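Long-range contact in chitin deacetylase 1 (Bombyx mori, PDB 5ZNT), which removes acetyl groups from the N-acetylglucosamine residues of chitin by zinc-dependent hydrolysis, yielding chitosan and acetate: residues Arg64-Gly69 / Val298-Met303. Residues are numbered along the deposited sequence; the frame is centred on the assembly and turned at random.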
loop_
_atom_site.group_PDB
_atom_site.type_symbol
_atom_site.label_atom_id
_atom_site.label_comp_id
_atom_site.label_asym_id
_atom_site.label_seq_id
_atom_site.Cartn_x
_atom_site.Cartn_y
_atom_site.Cartn_z
ATOM N N ARG A 64 13.897 13.048 7.481
ATOM C CA ARG A 64 13.938 11.650 7.904
ATOM C C ARG A 64 14.490 10.849 6.733
ATOM O O ARG A 64 13.887 10.828 5.657
ATOM C CB ARG A 64 12.548 11.166 8.325
ATOM C CG ARG A 64 11.950 12.013 9.459
ATOM C CD ARG A 64 10.595 11.534 9.993
ATOM N NE ARG A 64 10.422 12.038 11.358
ATOM C CZ ARG A 64 9.710 13.107 11.693
ATOM N NH1 ARG A 64 9.015 13.783 10.764
ATOM N NH2 ARG A 64 9.676 13.478 12.972
ATOM N N LYS A 65 15.659 10.233 6.923
ATOM C CA LYS A 65 16.386 9.593 5.835
ATOM C C LYS A 65 16.665 8.141 6.175
ATOM O O LYS A 65 16.979 7.821 7.321
ATOM C CB LYS A 65 17.732 10.286 5.557
ATOM C CG LYS A 65 17.674 11.787 5.509
ATOM C CD LYS A 65 17.493 12.278 4.101
ATOM C CE LYS A 65 17.720 13.787 4.026
ATOM N NZ LYS A 65 17.156 14.281 2.771
ATOM N N ASN A 66 16.566 7.278 5.166
ATOM C CA ASN A 66 16.965 5.880 5.273
ATOM C C ASN A 66 18.492 5.778 5.343
ATOM O O ASN A 66 19.190 6.761 5.112
ATOM C CB ASN A 66 16.445 5.107 4.071
ATOM C CG ASN A 66 14.973 4.783 4.189
ATOM O OD1 ASN A 66 14.475 4.512 5.282
ATOM N ND2 ASN A 66 14.279 4.790 3.068
ATOM N N PRO A 67 19.038 4.591 5.638
ATOM C CA PRO A 67 20.510 4.467 5.730
ATOM C C PRO A 67 21.240 4.770 4.433
ATOM O O PRO A 67 22.462 4.970 4.473
ATOM C CB PRO A 67 20.716 3.006 6.154
ATOM C CG PRO A 67 19.448 2.641 6.877
ATOM C CD PRO A 67 18.360 3.373 6.115
ATOM N N ASN A 68 20.545 4.828 3.291
ATOM C CA ASN A 68 21.151 5.216 2.024
ATOM C C ASN A 68 21.186 6.723 1.826
ATOM O O ASN A 68 21.529 7.179 0.734
ATOM C CB ASN A 68 20.406 4.561 0.847
ATOM C CG ASN A 68 18.947 4.980 0.773
ATOM O OD1 ASN A 68 18.470 5.771 1.587
ATOM N ND2 ASN A 68 18.232 4.456 -0.213
ATOM N N GLY A 69 20.798 7.501 2.834
ATOM C CA GLY A 69 20.766 8.939 2.699
ATOM C C GLY A 69 19.517 9.515 2.047
ATOM O O GLY A 69 19.406 10.742 1.953
ATOM N N VAL A 298 17.496 -0.654 8.657
ATOM C CA VAL A 298 16.043 -0.517 8.540
ATOM C C VAL A 298 15.757 0.530 7.463
ATOM O O VAL A 298 16.297 1.640 7.519
ATOM C CB VAL A 298 15.398 -0.118 9.883
ATOM C CG1 VAL A 298 13.911 0.290 9.700
ATOM C CG2 VAL A 298 15.506 -1.260 10.907
ATOM N N TYR A 299 14.917 0.179 6.491
ATOM C CA TYR A 299 14.544 1.071 5.389
ATOM C C TYR A 299 13.024 1.220 5.323
ATOM O O TYR A 299 12.305 0.219 5.247
ATOM C CB TYR A 299 15.026 0.527 4.043
ATOM C CG TYR A 299 16.494 0.731 3.769
ATOM C CD1 TYR A 299 17.458 -0.057 4.408
ATOM C CD2 TYR A 299 16.921 1.692 2.856
ATOM C CE1 TYR A 299 18.822 0.118 4.145
ATOM C CE2 TYR A 299 18.272 1.871 2.585
ATOM C CZ TYR A 299 19.211 1.081 3.234
ATOM O OH TYR A 299 20.542 1.264 2.951
ATOM N N PHE A 300 12.551 2.469 5.311
ATOM C CA PHE A 300 11.147 2.783 5.026
ATOM C C PHE A 300 11.024 2.994 3.528
ATOM O O PHE A 300 11.543 3.980 2.992
ATOM C CB PHE A 300 10.709 4.028 5.790
ATOM C CG PHE A 300 10.713 3.850 7.281
ATOM C CD1 PHE A 300 11.895 3.953 7.997
ATOM C CD2 PHE A 300 9.535 3.580 7.969
ATOM C CE1 PHE A 300 11.908 3.779 9.372
ATOM C CE2 PHE A 300 9.539 3.431 9.354
ATOM C CZ PHE A 300 10.726 3.514 10.049
ATOM N N VAL A 301 10.361 2.053 2.847
ATOM C CA VAL A 301 10.310 2.006 1.395
ATOM C C VAL A 301 8.864 1.871 0.913
ATOM O O VAL A 301 7.954 1.511 1.670
ATOM C CB VAL A 301 11.165 0.837 0.851
ATOM C CG1 VAL A 301 12.665 1.056 1.183
ATOM C CG2 VAL A 301 10.679 -0.472 1.447
ATOM N N THR A 302 8.666 2.139 -0.377
ATOM C CA THR A 302 7.364 1.915 -0.994
ATOM C C THR A 302 7.124 0.425 -1.215
ATOM O O THR A 302 8.037 -0.404 -1.141
ATOM C CB THR A 302 7.260 2.637 -2.332
ATOM O OG1 THR A 302 8.102 1.986 -3.289
ATOM C CG2 THR A 302 7.693 4.099 -2.209
ATOM N N MET A 303 5.878 0.091 -1.551
ATOM C CA MET A 303 5.549 -1.300 -1.865
ATOM C C MET A 303 6.284 -1.773 -3.106
ATOM O O MET A 303 6.798 -2.895 -3.147
ATOM C CB MET A 303 4.047 -1.452 -2.074
ATOM C CG MET A 303 3.234 -0.900 -0.955
ATOM S SD MET A 303 3.161 -2.114 0.342
ATOM C CE MET A 303 1.499 -2.565 0.198
#
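N66 and F300 illustrate how one side-chain amide can take over part of the role of a neighbouring strand. The asparagine begins with CB beside the Y299 ring, 3.7 Å from CD2 and oblique to it. A chi1 of -78° sets CG anti to the carbonyl carbon, facing the F300 backbone, and there the amide divides its work. N66 OD1 accepts the F300 N-H, with F300 N at 2.8 Å, and also lies in the plane of the F300 ring, at the CD1 edge. N66 ND2 donates to F300 O at 2.9 Å, nearly straight at 173°; F300 O lies close to the amide plane of N66, although ND2 itself stands above the carbonyl plane of F300. Two bonds to F300 fix the rotation of the amide and give both backbone groups of that residue a partner; F300 also has a backbone hydrogen bond with K73.

The next residue extends the grip to Y299. P67 lays its pyrrolidine ring over one face of the tyrosine, with CD 3.6 Å from the ring centroid and almost on the ring normal, a CH-pi contact. P67 CD also lies 3.0 Å from V298 O, a close approach of a ring carbon to a backbone carbonyl. N68 approaches the tyrosine at its edge, CG 3.7 Å from Y299 CE2, with its amide plane nearly perpendicular to the ring; its OD1 is bonded to C70 N. The type I turn from N66 to G69, closed by G69 N to N66 O, brings these three residues to the strand together.

Strand 298-300 also pairs in parallel with strand 38-45. The contact thus joins the loop between helix 53-59 and strand 75-78 to strand 298-300 of the parallel beta-sheet in the catalytic domain, through a turn-borne asparagine amide paired with the N-H and C=O of one strand residue, within the beta/alpha-barrel-like fold of CE4 deacetylases.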